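Local coordinates for protein gene product PA4716 (PDB 1U0K) that is of unknown function but belongs to the PhzF family and is probably an isomerase of the diaminopimelate-epimerase-like fold, at residues V160-Y166 / T221-P227; L200-R205 / Y231-L237; E217-T221 / Q248-R254; R240-L246 / L258-A263. The contacts are given in a common frame with arbitrary orientation. Numbering follows the deposited sequence.

Interaction 1 of 4, residues V160-Y166 / T221-P227; sequences VSTGLPY and TGSAAGP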
loop_
_atom_site.group_PDB
_atom_site.type_symbol
_atom_site.label_atom_id
_atom_site.label_comp_id
_atom_site.label_asym_id
_atom_site.label_seq_id
_atom_site.Cartn_x
_atom_site.Cartn_y
_atom_site.Cartn_z
ATOM N N VAL A 160 -23.486 -4.269 12.790
ATOM C CA VAL A 160 -24.045 -2.919 12.757
ATOM C C VAL A 160 -23.541 -2.238 11.489
ATOM O O VAL A 160 -22.387 -2.429 11.097
ATOM C CB VAL A 160 -23.649 -2.105 14.001
ATOM C CG1 VAL A 160 -24.379 -0.772 14.025
ATOM C CG2 VAL A 160 -23.964 -2.891 15.298
ATOM N N SER A 161 -24.404 -1.448 10.853
ATOM C CA SER A 161 -24.132 -0.931 9.509
ATOM C C SER A 161 -24.742 0.445 9.273
ATOM O O SER A 161 -25.880 0.709 9.652
ATOM C CB SER A 161 -24.708 -1.892 8.476
ATOM O OG SER A 161 -24.301 -1.542 7.161
ATOM N N THR A 162 -23.968 1.325 8.650
ATOM C CA THR A 162 -24.502 2.537 8.032
ATOM C C THR A 162 -24.284 2.473 6.515
ATOM O O THR A 162 -24.269 3.504 5.846
ATOM C CB THR A 162 -23.838 3.790 8.612
ATOM O OG1 THR A 162 -22.409 3.669 8.534
ATOM C CG2 THR A 162 -24.119 3.936 10.089
ATOM N N GLY A 163 -24.158 1.255 5.986
ATOM C CA GLY A 163 -23.860 1.004 4.582
ATOM C C GLY A 163 -23.085 -0.292 4.424
ATOM O O GLY A 163 -23.565 -1.280 3.821
ATOM N N LEU A 164 -21.894 -0.298 5.020
ATOM C CA LEU A 164 -21.003 -1.444 4.999
ATOM C C LEU A 164 -21.089 -2.137 6.367
ATOM O O LEU A 164 -20.640 -1.577 7.361
ATOM C CB LEU A 164 -19.570 -0.973 4.722
ATOM C CG LEU A 164 -18.464 -2.022 4.600
ATOM C CD1 LEU A 164 -18.729 -3.006 3.472
ATOM C CD2 LEU A 164 -17.130 -1.321 4.408
ATOM N N PRO A 165 -21.671 -3.332 6.419
ATOM C CA PRO A 165 -21.880 -4.017 7.707
ATOM C C PRO A 165 -20.609 -4.577 8.344
ATOM O O PRO A 165 -19.882 -5.356 7.725
ATOM C CB PRO A 165 -22.848 -5.149 7.349
ATOM C CG PRO A 165 -22.622 -5.419 5.898
ATOM C CD PRO A 165 -22.185 -4.128 5.292
ATOM N N TYR A 166 -20.362 -4.180 9.589
ATOM C CA TYR A 166 -19.272 -4.714 10.392
ATOM C C TYR A 166 -19.830 -5.593 11.488
ATOM O O TYR A 166 -20.826 -5.249 12.093
ATOM C CB TYR A 166 -18.492 -3.585 11.051
ATOM C CG TYR A 166 -17.663 -2.778 10.086
ATOM C CD1 TYR A 166 -18.228 -1.730 9.370
ATOM C CD2 TYR A 166 -16.320 -3.073 9.884
ATOM C CE1 TYR A 166 -17.471 -0.977 8.482
ATOM C CE2 TYR A 166 -15.552 -2.326 8.994
ATOM C CZ TYR A 166 -16.138 -1.288 8.295
ATOM O OH TYR A 166 -15.387 -0.550 7.410
ATOM N N THR A 221 -11.197 4.179 10.343
ATOM C CA THR A 221 -12.235 3.663 9.460
ATOM C C THR A 221 -13.557 4.401 9.672
ATOM O O THR A 221 -14.308 4.090 10.595
ATOM C CB THR A 221 -12.412 2.153 9.727
ATOM O OG1 THR A 221 -11.133 1.499 9.674
ATOM C CG2 THR A 221 -13.222 1.470 8.645
ATOM N N GLY A 222 -13.845 5.371 8.811
ATOM C CA GLY A 222 -15.069 6.148 8.925
ATOM C C GLY A 222 -16.332 5.323 8.743
ATOM O O GLY A 222 -17.380 5.646 9.320
ATOM N N SER A 223 -16.239 4.253 7.955
ATOM C CA SER A 223 -17.393 3.401 7.672
ATOM C C SER A 223 -17.772 2.542 8.886
ATOM O O SER A 223 -18.919 2.098 8.984
ATOM C CB SER A 223 -17.161 2.528 6.432
ATOM O OG SER A 223 -15.955 1.787 6.518
ATOM N N ALA A 224 -16.806 2.311 9.779
ATOM C CA ALA A 224 -17.038 1.597 11.050
ATOM C C ALA A 224 -17.339 2.552 12.201
ATOM O O ALA A 224 -17.962 2.156 13.189
ATOM C CB ALA A 224 -15.830 0.740 11.414
ATOM N N ALA A 225 -16.900 3.801 12.084
ATOM C CA ALA A 225 -17.062 4.784 13.141
ATOM C C ALA A 225 -18.534 5.046 13.431
ATOM O O ALA A 225 -18.921 5.194 14.591
ATOM C CB ALA A 225 -16.353 6.082 12.768
ATOM N N GLY A 226 -19.346 5.109 12.382
ATOM C CA GLY A 226 -20.775 5.297 12.531
ATOM C C GLY A 226 -21.401 4.162 13.323
ATOM O O GLY A 226 -21.972 4.409 14.382
ATOM N N PRO A 227 -21.314 2.936 12.813
ATOM C CA PRO A 227 -21.803 1.752 13.530
ATOM C C PRO A 227 -21.317 1.660 14.965
ATOM O O PRO A 227 -22.115 1.319 15.840
ATOM C CB PRO A 227 -21.246 0.598 12.699
ATOM C CG PRO A 227 -21.216 1.153 11.313
ATOM C CD PRO A 227 -20.803 2.579 11.476
HETATM O O HOH W 1 -21.172 0.942 7.888
#

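Interaction 2 of 4, residues L200-R205 / Y231-L237; sequences LDVDGR and YLVEYGL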
loop_
_atom_site.group_PDB
_atom_site.type_symbol
_atom_site.label_atom_id
_atom_site.label_comp_id
_atom_site.label_asym_id
_atom_site.label_seq_id
_atom_site.Cartn_x
_atom_site.Cartn_y
_atom_site.Cartn_z
ATOM N N LEU A 200 -13.324 -4.033 19.103
ATOM C CA LEU A 200 -13.759 -2.841 19.826
ATOM C C LEU A 200 -13.542 -2.963 21.332
ATOM O O LEU A 200 -14.124 -3.823 21.966
ATOM C CB LEU A 200 -15.241 -2.586 19.557
ATOM C CG LEU A 200 -15.889 -1.352 20.193
ATOM C CD1 LEU A 200 -15.224 -0.086 19.694
ATOM C CD2 LEU A 200 -17.371 -1.330 19.889
ATOM N N ASP A 201 -12.700 -2.091 21.874
ATOM C CA ASP A 201 -12.642 -1.829 23.313
ATOM C C ASP A 201 -13.676 -0.745 23.638
ATOM O O ASP A 201 -13.452 0.429 23.360
ATOM C CB ASP A 201 -11.224 -1.394 23.689
ATOM C CG ASP A 201 -11.123 -0.849 25.104
ATOM O OD1 ASP A 201 -12.021 -1.128 25.922
ATOM O OD2 ASP A 201 -10.175 -0.129 25.469
ATOM N N VAL A 202 -14.811 -1.137 24.212
ATOM C CA VAL A 202 -15.926 -0.211 24.424
ATOM C C VAL A 202 -15.643 0.833 25.505
ATOM O O VAL A 202 -16.194 1.936 25.456
ATOM C CB VAL A 202 -17.260 -0.934 24.749
ATOM C CG1 VAL A 202 -17.597 -1.960 23.676
ATOM C CG2 VAL A 202 -17.234 -1.575 26.137
ATOM N N ASP A 203 -14.797 0.488 26.470
ATOM C CA ASP A 203 -14.481 1.396 27.574
ATOM C C ASP A 203 -13.508 2.472 27.122
ATOM O O ASP A 203 -13.719 3.660 27.385
ATOM C CB ASP A 203 -13.881 0.635 28.760
ATOM C CG ASP A 203 -14.855 -0.352 29.379
ATOM O OD1 ASP A 203 -16.083 -0.111 29.342
ATOM O OD2 ASP A 203 -14.472 -1.403 29.937
ATOM N N GLY A 204 -12.440 2.040 26.459
ATOM C CA GLY A 204 -11.450 2.934 25.886
ATOM C C GLY A 204 -11.868 3.565 24.565
ATOM O O GLY A 204 -11.168 4.447 24.070
ATOM N N ARG A 205 -13.005 3.131 24.014
ATOM C CA ARG A 205 -13.521 3.621 22.732
ATOM C C ARG A 205 -12.435 3.608 21.672
ATOM O O ARG A 205 -12.188 4.605 20.998
ATOM C CB ARG A 205 -14.117 5.015 22.894
ATOM C CG ARG A 205 -15.294 5.037 23.832
ATOM C CD ARG A 205 -15.833 6.408 24.096
ATOM N NE ARG A 205 -16.978 6.371 25.000
ATOM C CZ ARG A 205 -17.544 7.454 25.523
ATOM N NH1 ARG A 205 -17.084 8.666 25.227
ATOM N NH2 ARG A 205 -18.584 7.330 26.342
ATOM N N TYR A 231 -23.667 1.776 18.245
ATOM C CA TYR A 231 -23.607 0.635 19.156
ATOM C C TYR A 231 -23.417 1.096 20.591
ATOM O O TYR A 231 -24.151 0.673 21.487
ATOM C CB TYR A 231 -22.450 -0.298 18.774
ATOM C CG TYR A 231 -22.289 -1.504 19.684
ATOM C CD1 TYR A 231 -22.866 -2.723 19.357
ATOM C CD2 TYR A 231 -21.549 -1.421 20.852
ATOM C CE1 TYR A 231 -22.728 -3.826 20.186
ATOM C CE2 TYR A 231 -21.404 -2.517 21.693
ATOM C CZ TYR A 231 -21.999 -3.710 21.352
ATOM O OH TYR A 231 -21.842 -4.796 22.192
ATOM N N LEU A 232 -22.420 1.948 20.810
ATOM C CA LEU A 232 -22.117 2.452 22.144
ATOM C C LEU A 232 -23.330 3.168 22.742
ATOM O O LEU A 232 -23.651 2.972 23.902
ATOM C CB LEU A 232 -20.887 3.364 22.125
ATOM C CG LEU A 232 -19.555 2.683 21.777
ATOM C CD1 LEU A 232 -18.470 3.703 21.519
ATOM C CD2 LEU A 232 -19.115 1.728 22.884
ATOM N N VAL A 233 -24.028 3.952 21.932
ATOM C CA VAL A 233 -25.207 4.680 22.391
ATOM C C VAL A 233 -26.395 3.734 22.645
ATOM O O VAL A 233 -27.144 3.915 23.607
ATOM C CB VAL A 233 -25.555 5.808 21.384
ATOM C CG1 VAL A 233 -26.934 6.381 21.626
ATOM C CG2 VAL A 233 -24.507 6.901 21.474
ATOM N N GLU A 234 -26.548 2.726 21.793
ATOM C CA GLU A 234 -27.636 1.750 21.905
ATOM C C GLU A 234 -27.540 0.940 23.205
ATOM O O GLU A 234 -28.563 0.638 23.832
ATOM C CB GLU A 234 -27.625 0.814 20.686
ATOM C CG GLU A 234 -28.587 -0.369 20.743
ATOM C CD GLU A 234 -30.036 0.051 20.876
ATOM O OE1 GLU A 234 -30.523 0.817 20.015
ATOM O OE2 GLU A 234 -30.693 -0.396 21.846
ATOM N N TYR A 235 -26.317 0.616 23.613
ATOM C CA TYR A 235 -26.083 -0.229 24.784
ATOM C C TYR A 235 -25.707 0.600 26.019
ATOM O O TYR A 235 -25.186 0.069 26.998
ATOM C CB TYR A 235 -25.041 -1.313 24.451
ATOM C CG TYR A 235 -25.612 -2.341 23.500
ATOM C CD1 TYR A 235 -25.375 -2.268 22.131
ATOM C CD2 TYR A 235 -26.444 -3.362 23.967
ATOM C CE1 TYR A 235 -25.927 -3.191 21.256
ATOM C CE2 TYR A 235 -27.000 -4.290 23.101
ATOM C CZ TYR A 235 -26.740 -4.204 21.749
ATOM O OH TYR A 235 -27.289 -5.126 20.891
ATOM N N GLY A 236 -25.997 1.900 25.966
ATOM C CA GLY A 236 -25.859 2.779 27.115
ATOM C C GLY A 236 -24.433 3.046 27.551
ATOM O O GLY A 236 -24.184 3.367 28.709
ATOM N N LEU A 237 -23.495 2.902 26.620
ATOM C CA LEU A 237 -22.075 3.076 26.894
ATOM C C LEU A 237 -21.574 4.453 26.462
ATOM O O LEU A 237 -20.445 4.815 26.766
ATOM C CB LEU A 237 -21.279 1.981 26.186
ATOM C CG LEU A 237 -21.558 0.561 26.688
ATOM C CD1 LEU A 237 -21.237 -0.470 25.619
ATOM C CD2 LEU A 237 -20.771 0.279 27.955
HETATM O O HOH W 2 -17.557 3.833 26.269
#

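Interaction 3 of 4, residues E217-T221 / Q248-R254; sequences EDVAT and QGRFLER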
loop_
_atom_site.group_PDB
_atom_site.type_symbol
_atom_site.label_atom_id
_atom_site.label_comp_id
_atom_site.label_asym_id
_atom_site.label_seq_id
_atom_site.Cartn_x
_atom_site.Cartn_y
_atom_site.Cartn_z
ATOM N N GLU A 217 -3.495 -3.081 8.172
ATOM C CA GLU A 217 -4.405 -2.522 9.159
ATOM C C GLU A 217 -4.806 -1.128 8.717
ATOM O O GLU A 217 -3.968 -0.356 8.262
ATOM C CB GLU A 217 -3.732 -2.478 10.537
ATOM C CG GLU A 217 -4.690 -2.175 11.678
ATOM C CD GLU A 217 -4.006 -2.081 13.031
ATOM O OE1 GLU A 217 -2.842 -2.522 13.137
ATOM O OE2 GLU A 217 -4.637 -1.563 13.981
ATOM N N ASP A 218 -6.092 -0.805 8.848
ATOM C CA ASP A 218 -6.591 0.515 8.483
ATOM C C ASP A 218 -6.334 1.458 9.649
ATOM O O ASP A 218 -6.561 1.092 10.796
ATOM C CB ASP A 218 -8.091 0.433 8.165
ATOM C CG ASP A 218 -8.623 1.657 7.414
ATOM O OD1 ASP A 218 -7.850 2.390 6.755
ATOM O OD2 ASP A 218 -9.842 1.943 7.415
ATOM N N VAL A 219 -5.865 2.662 9.345
ATOM C CA VAL A 219 -5.532 3.670 10.353
ATOM C C VAL A 219 -6.786 4.182 11.078
ATOM O O VAL A 219 -6.797 4.296 12.299
ATOM C CB VAL A 219 -4.780 4.864 9.714
ATOM C CG1 VAL A 219 -4.567 5.991 10.719
ATOM C CG2 VAL A 219 -3.439 4.404 9.112
ATOM N N ALA A 220 -7.833 4.503 10.320
ATOM C CA ALA A 220 -9.025 5.139 10.879
ATOM C C ALA A 220 -10.203 4.965 9.925
ATOM O O ALA A 220 -10.213 5.554 8.848
ATOM C CB ALA A 220 -8.761 6.613 11.139
ATOM N N THR A 221 -11.197 4.179 10.343
ATOM C CA THR A 221 -12.235 3.663 9.460
ATOM C C THR A 221 -13.557 4.401 9.672
ATOM O O THR A 221 -14.308 4.090 10.595
ATOM C CB THR A 221 -12.412 2.153 9.727
ATOM O OG1 THR A 221 -11.133 1.499 9.674
ATOM C CG2 THR A 221 -13.222 1.470 8.645
ATOM N N GLN A 248 -8.358 5.292 16.858
ATOM C CA GLN A 248 -7.874 4.233 15.980
ATOM C C GLN A 248 -6.509 4.616 15.431
ATOM O O GLN A 248 -6.218 5.796 15.247
ATOM C CB GLN A 248 -8.848 3.996 14.823
ATOM C CG GLN A 248 -8.728 2.616 14.174
ATOM C CD GLN A 248 -9.707 2.415 13.028
ATOM O OE1 GLN A 248 -10.861 2.838 13.114
ATOM N NE2 GLN A 248 -9.249 1.776 11.945
ATOM N N GLY A 249 -5.675 3.615 15.176
ATOM C CA GLY A 249 -4.435 3.817 14.446
ATOM C C GLY A 249 -3.149 3.814 15.252
ATOM O O GLY A 249 -2.068 3.879 14.667
ATOM N N ARG A 250 -3.239 3.707 16.572
ATOM C CA ARG A 250 -2.045 3.847 17.409
ATOM C C ARG A 250 -1.062 2.682 17.254
ATOM O O ARG A 250 0.139 2.868 17.430
ATOM C CB ARG A 250 -2.424 4.096 18.878
ATOM C CG ARG A 250 -2.605 2.876 19.761
ATOM C CD ARG A 250 -2.765 3.240 21.237
ATOM N NE ARG A 250 -3.525 2.243 21.987
ATOM C CZ ARG A 250 -3.010 1.130 22.510
ATOM N NH1 ARG A 250 -1.715 0.846 22.396
ATOM N NH2 ARG A 250 -3.805 0.294 23.165
ATOM N N PHE A 251 -1.567 1.499 16.908
ATOM C CA PHE A 251 -0.711 0.332 16.659
ATOM C C PHE A 251 0.035 0.419 15.320
ATOM O O PHE A 251 0.925 -0.387 15.047
ATOM C CB PHE A 251 -1.529 -0.962 16.722
ATOM C CG PHE A 251 -2.160 -1.214 18.066
ATOM C CD1 PHE A 251 -3.475 -0.842 18.311
ATOM C CD2 PHE A 251 -1.433 -1.808 19.092
ATOM C CE1 PHE A 251 -4.058 -1.061 19.552
ATOM C CE2 PHE A 251 -2.014 -2.032 20.334
ATOM C CZ PHE A 251 -3.328 -1.661 20.563
ATOM N N LEU A 252 -0.348 1.383 14.485
ATOM C CA LEU A 252 0.381 1.724 13.259
ATOM C C LEU A 252 1.221 2.994 13.418
ATOM O O LEU A 252 1.714 3.545 12.429
ATOM C CB LEU A 252 -0.612 1.937 12.117
ATOM C CG LEU A 252 -1.354 0.690 11.659
ATOM C CD1 LEU A 252 -2.644 1.088 10.962
ATOM C CD2 LEU A 252 -0.460 -0.143 10.744
ATOM N N GLU A 253 1.367 3.463 14.657
ATOM C CA GLU A 253 2.044 4.723 14.964
ATOM C C GLU A 253 1.417 5.932 14.244
ATOM O O GLU A 253 2.093 6.920 13.943
ATOM C CB GLU A 253 3.551 4.606 14.685
ATOM C CG GLU A 253 4.356 4.260 15.929
ATOM C CD GLU A 253 3.966 2.926 16.529
ATOM O OE1 GLU A 253 4.382 1.878 15.988
ATOM O OE2 GLU A 253 3.240 2.924 17.547
ATOM N N ARG A 254 0.111 5.837 13.995
ATOM C CA ARG A 254 -0.679 6.931 13.436
ATOM C C ARG A 254 -1.967 7.095 14.249
ATOM O O ARG A 254 -3.073 6.937 13.721
ATOM C CB ARG A 254 -0.985 6.668 11.954
ATOM C CG ARG A 254 0.198 6.995 11.046
ATOM C CD ARG A 254 0.031 6.570 9.604
ATOM N NE ARG A 254 -0.554 7.631 8.778
ATOM C CZ ARG A 254 0.128 8.621 8.191
ATOM N NH1 ARG A 254 1.446 8.708 8.294
ATOM N NH2 ARG A 254 -0.523 9.523 7.461
HETATM O O HOH W 3 -4.178 0.718 15.351
#

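Interaction 4 of 4, residues R240-L246 / L258-A263; sequences RGEPFVL and LDVQVA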
loop_
_atom_site.group_PDB
_atom_site.type_symbol
_atom_site.label_atom_id
_atom_site.label_comp_id
_atom_site.label_asym_id
_atom_site.label_seq_id
_atom_site.Cartn_x
_atom_site.Cartn_y
_atom_site.Cartn_z
ATOM N N ARG A 240 -26.414 9.861 24.069
ATOM C CA ARG A 240 -27.065 10.446 22.901
ATOM C C ARG A 240 -26.930 11.955 22.944
ATOM O O ARG A 240 -27.044 12.555 24.010
ATOM C CB ARG A 240 -28.559 10.127 22.891
ATOM C CG ARG A 240 -28.882 8.727 22.537
ATOM C CD ARG A 240 -30.347 8.398 22.581
ATOM N NE ARG A 240 -30.590 7.038 22.109
ATOM C CZ ARG A 240 -30.551 6.651 20.839
ATOM N NH1 ARG A 240 -30.284 7.514 19.859
ATOM N NH2 ARG A 240 -30.790 5.381 20.540
ATOM N N GLY A 241 -26.702 12.558 21.783
ATOM C CA GLY A 241 -26.732 14.000 21.634
ATOM C C GLY A 241 -25.500 14.722 22.146
ATOM O O GLY A 241 -25.517 15.946 22.295
ATOM N N GLU A 242 -24.434 13.979 22.419
ATOM C CA GLU A 242 -23.189 14.574 22.898
ATOM C C GLU A 242 -22.021 14.171 22.004
ATOM O O GLU A 242 -21.978 13.043 21.504
ATOM C CB GLU A 242 -22.924 14.157 24.348
ATOM C CG GLU A 242 -24.163 14.255 25.230
ATOM C CD GLU A 242 -23.834 14.467 26.693
ATOM O OE1 GLU A 242 -23.073 13.648 27.254
ATOM O OE2 GLU A 242 -24.342 15.449 27.281
ATOM N N PRO A 243 -21.081 15.095 21.790
ATOM C CA PRO A 243 -19.881 14.785 21.010
ATOM C C PRO A 243 -18.932 13.902 21.797
ATOM O O PRO A 243 -18.627 14.196 22.954
ATOM C CB PRO A 243 -19.249 16.164 20.761
ATOM C CG PRO A 243 -19.756 17.039 21.866
ATOM C CD PRO A 243 -21.092 16.494 22.256
ATOM N N PHE A 244 -18.490 12.809 21.187
ATOM C CA PHE A 244 -17.396 12.046 21.754
ATOM C C PHE A 244 -16.455 11.571 20.665
ATOM O O PHE A 244 -16.719 11.769 19.479
ATOM C CB PHE A 244 -17.901 10.899 22.650
ATOM C CG PHE A 244 -18.697 9.828 21.940
ATOM C CD1 PHE A 244 -18.123 8.587 21.675
ATOM C CD2 PHE A 244 -20.032 10.020 21.620
ATOM C CE1 PHE A 244 -18.861 7.578 21.068
ATOM C CE2 PHE A 244 -20.774 9.013 21.007
ATOM C CZ PHE A 244 -20.182 7.790 20.735
ATOM N N VAL A 245 -15.338 10.992 21.077
ATOM C CA VAL A 245 -14.310 10.595 20.128
ATOM C C VAL A 245 -14.016 9.101 20.200
ATOM O O VAL A 245 -14.029 8.488 21.275
ATOM C CB VAL A 245 -13.007 11.470 20.249
ATOM C CG1 VAL A 245 -13.295 12.833 20.875
ATOM C CG2 VAL A 245 -11.903 10.768 20.984
ATOM N N LEU A 246 -13.797 8.521 19.026
ATOM C CA LEU A 246 -13.260 7.181 18.892
ATOM C C LEU A 246 -11.788 7.278 18.530
ATOM O O LEU A 246 -11.338 8.259 17.922
ATOM C CB LEU A 246 -14.002 6.403 17.810
ATOM C CG LEU A 246 -15.512 6.274 17.952
ATOM C CD1 LEU A 246 -16.047 5.398 16.835
ATOM C CD2 LEU A 246 -15.898 5.709 19.330
ATOM N N LEU A 258 -11.516 10.274 15.751
ATOM C CA LEU A 258 -12.688 10.317 14.899
ATOM C C LEU A 258 -13.823 10.874 15.754
ATOM O O LEU A 258 -14.173 10.286 16.781
ATOM C CB LEU A 258 -13.042 8.915 14.395
ATOM C CG LEU A 258 -11.983 8.139 13.596
ATOM C CD1 LEU A 258 -10.970 7.427 14.496
ATOM C CD2 LEU A 258 -12.642 7.128 12.672
ATOM N N ASP A 259 -14.369 12.016 15.358
ATOM C CA ASP A 259 -15.477 12.642 16.077
ATOM C C ASP A 259 -16.781 11.987 15.666
ATOM O O ASP A 259 -17.046 11.812 14.486
ATOM C CB ASP A 259 -15.534 14.147 15.786
ATOM C CG ASP A 259 -14.288 14.873 16.235
ATOM O OD1 ASP A 259 -13.641 14.406 17.197
ATOM O OD2 ASP A 259 -13.861 15.917 15.695
ATOM N N VAL A 260 -17.598 11.618 16.648
ATOM C CA VAL A 260 -18.858 10.939 16.380
ATOM C C VAL A 260 -19.973 11.498 17.258
ATOM O O VAL A 260 -19.712 12.073 18.304
ATOM C CB VAL A 260 -18.742 9.414 16.594
ATOM C CG1 VAL A 260 -17.800 8.802 15.560
ATOM C CG2 VAL A 260 -18.264 9.077 18.014
ATOM N N GLN A 261 -21.207 11.331 16.803
ATOM C CA GLN A 261 -22.383 11.710 17.585
ATOM C C GLN A 261 -23.627 11.018 17.051
ATOM O O GLN A 261 -23.782 10.843 15.844
ATOM C CB GLN A 261 -22.576 13.227 17.573
ATOM C CG GLN A 261 -22.886 13.795 16.202
ATOM C CD GLN A 261 -22.822 15.300 16.170
ATOM O OE1 GLN A 261 -23.754 15.975 16.611
ATOM N NE2 GLN A 261 -21.723 15.840 15.638
ATOM N N VAL A 262 -24.503 10.603 17.962
ATOM C CA VAL A 262 -25.782 10.009 17.600
ATOM C C VAL A 262 -26.875 10.976 18.053
ATOM O O VAL A 262 -26.892 11.393 19.205
ATOM C CB VAL A 262 -25.975 8.633 18.279
ATOM C CG1 VAL A 262 -27.302 8.000 17.859
ATOM C CG2 VAL A 262 -24.801 7.708 17.955
ATOM N N ALA A 263 -27.766 11.342 17.140
ATOM C CA ALA A 263 -28.848 12.280 17.434
ATOM C C ALA A 263 -30.028 11.547 18.074
ATOM O O ALA A 263 -29.985 10.329 18.267
ATOM C CB ALA A 263 -29.291 12.980 16.161
HETATM O O HOH W 4 -23.783 11.026 20.889
HETATM O O HOH W 5 -16.222 14.815 19.189
#

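Interaction 1 of 4, residues V160-Y166 / T221-P227
This contact packs the hairpin loop between strands 158-161 and 166-170 against the first turns of helix 222-234, the central helix of one lobe of the diaminopimelate-epimerase-like fold. The antiparallel strands pair through backbone bonds from Val160 N to Tyr166 O (2.9 Å) and from Tyr166 N to Val160 O (3.1 Å). Tyr166 takes the m rotamer. This lays its ring over Ala224, whose CB sits 3.7 Å from the ring centroid, a CH-pi contact over the face. Ser223 takes the p rotamer. Ser223 OG hydrogen-bonds to Tyr166 OH at 2.6 Å. The Ser223 side chain lies about 6 Å from that of Glu48, a predicted active-site residue. Thr162, also p, sets OG1 3.5 Å from Pro227 CD, and the same hydroxyl hydrogen-bonds to Gln124. Val160, in t, places CG1 3.7 Å from Pro227 CB. Gly226 leaves room, since a CB would come tight against Thr162 CG2. Gly163 has backbone angles that call for glycine. Gly163 N bonds to Ser161 OG at 3.0 Å, an ST turn. One water joins the segments: it accepts from Thr162 N at 2.9 Å and donates to Leu164 O at 2.6 Å and to Ser223 O at 2.8 Å.

Interaction 2 of 4, residues L200-R205 / Y231-L237
Val202, just after strand 196-201, is the apolar centre, where it meets the C-terminal end of helix 222-234, which closes in a Schellman motif. Val202 CB lies 3.7 Å from Leu232 CD2 and 4.1 Å from Leu237 CD1. Val202 CG1 reaches Tyr231 CE2 at 4.3 Å, and Leu200 CD2 lies 4.3 Å from Tyr231 CD2. The hydroxyl of Tyr231 points on to Pro156 O, its hydrogen-bond partner. In the Schellman motif, Leu237 N bonds to Leu232 O at 2.7 Å, and Gly236 N makes a weak bond to Val233 O at 3.3 Å. Gly236 has positive phi. The turn brings Leu237 back toward Val202, so the helix end itself builds part of the apolar patch. Further out, Arg205 is extended. Arg205 CG lies 4.1 Å from Leu232 CD1, and Arg205 NH2 donates to Leu237 O at 3.2 Å. A water completes this polar edge: it accepts from Arg205 NE at 2.9 Å and donates to Val202 O at 2.5 Å and to Leu237 O at 3.1 Å.

Interaction 3 of 4, residues E217-T221 / Q248-R254
The Gln248 side-chain amide joins two loops, the one leading into helix 222-234 and the turn of the beta hairpin 244-248/256-262. Gln248 NE2 donates to Asp218 O and to Thr221 OG1, both at 3.0 Å. Gln248 OE1 accepts from Thr221 N at 3.1 Å and also pairs with Tyr198. Thr221 OG1 in turn donates to Asp218 OD2 at 2.6 Å. The Asp218 side chain is about 5 Å from that of Glu48, a predicted active-site residue, so the network borders the probable catalytic site. Glu217 forms a salt bridge with Arg208, and Arg254 makes one with Glu43 of the second subunit and hydrogen-bonds to Gly20 O. A water donates to Glu217 OE2 at 2.7 Å and accepts from Phe251 N at 3.1 Å. Gly249 passes close to Val219, their CA atoms 4.2 Å apart, and a CB on Gly249 would clash with Val219 O. Packing finishes the contact. Val219 CG1 touches Arg254 CB at 3.8 Å, and Val219 CG2 lies 3.9 Å from Leu252 CD1.

Interaction 4 of 4, residues R240-L246 / L258-A263
Strands 244-248 and 256-262 form an antiparallel beta hairpin. Phe244 N donates to Val260 O at 3.2 Å, and Val260 N donates to Phe244 O at 3.0 Å. In the next hydrogen-bonded pair, Leu246 N to Leu258 O is 2.9 Å, and Leu258 N to Leu246 O is 3.0 Å. Between them, Val245 and Asp259 are a non-hydrogen-bonded pair. The backbone of Asp259 bonds instead to Gly271 on strand 267-282, and its OD2 bonds to Tyr119. One water donates weakly to Phe244 O (3.1 Å) and Asp259 OD1 (3.3 Å). Toward Arg240 the regular pairing stops, and a second water accepts from Val262 N at 3.0 Å and donates to Glu242 O at 2.8 Å. Beyond it, Gly241 N bonds to Val262 O at 2.8 Å. Arg240 NH1 adds a weak bond to Ala263 O at 3.2 Å. Phe244, Leu246, Leu258 and Val260 share one face, with Val260 CG2 3.5 Å from the Phe244 ring centroid in a CH-pi contact. Val228 and Ala229 of helix 222-234 pack on this face. The chemistry implies a hairpin held mainly by backbone bonds, with an apolar face turned to the helix and a more polar end open to solvent.

Overall arrangement
Helix 222-234 ties the contacts together. Interaction 1 uses its first turns and interaction 2 its end, with centres about 14 Å apart. Interaction 3 meets interaction 1 at Thr221, just before the helix. Interaction 4, the hairpin that follows, has its centre about 11 Å from that of interaction 2 and about 14 Å from that of interaction 1. Val233 packs on Arg240 and Val262, and Ala225 on Leu246 and Leu258. Along the chain, interactions 1, 2 and 3 cross one another. Interaction 4 opens after interactions 1 and 2 close, and crosses interaction 3. The helix is packed against strands before and after it in the chain, and its N-terminal end lies near the predicted active site.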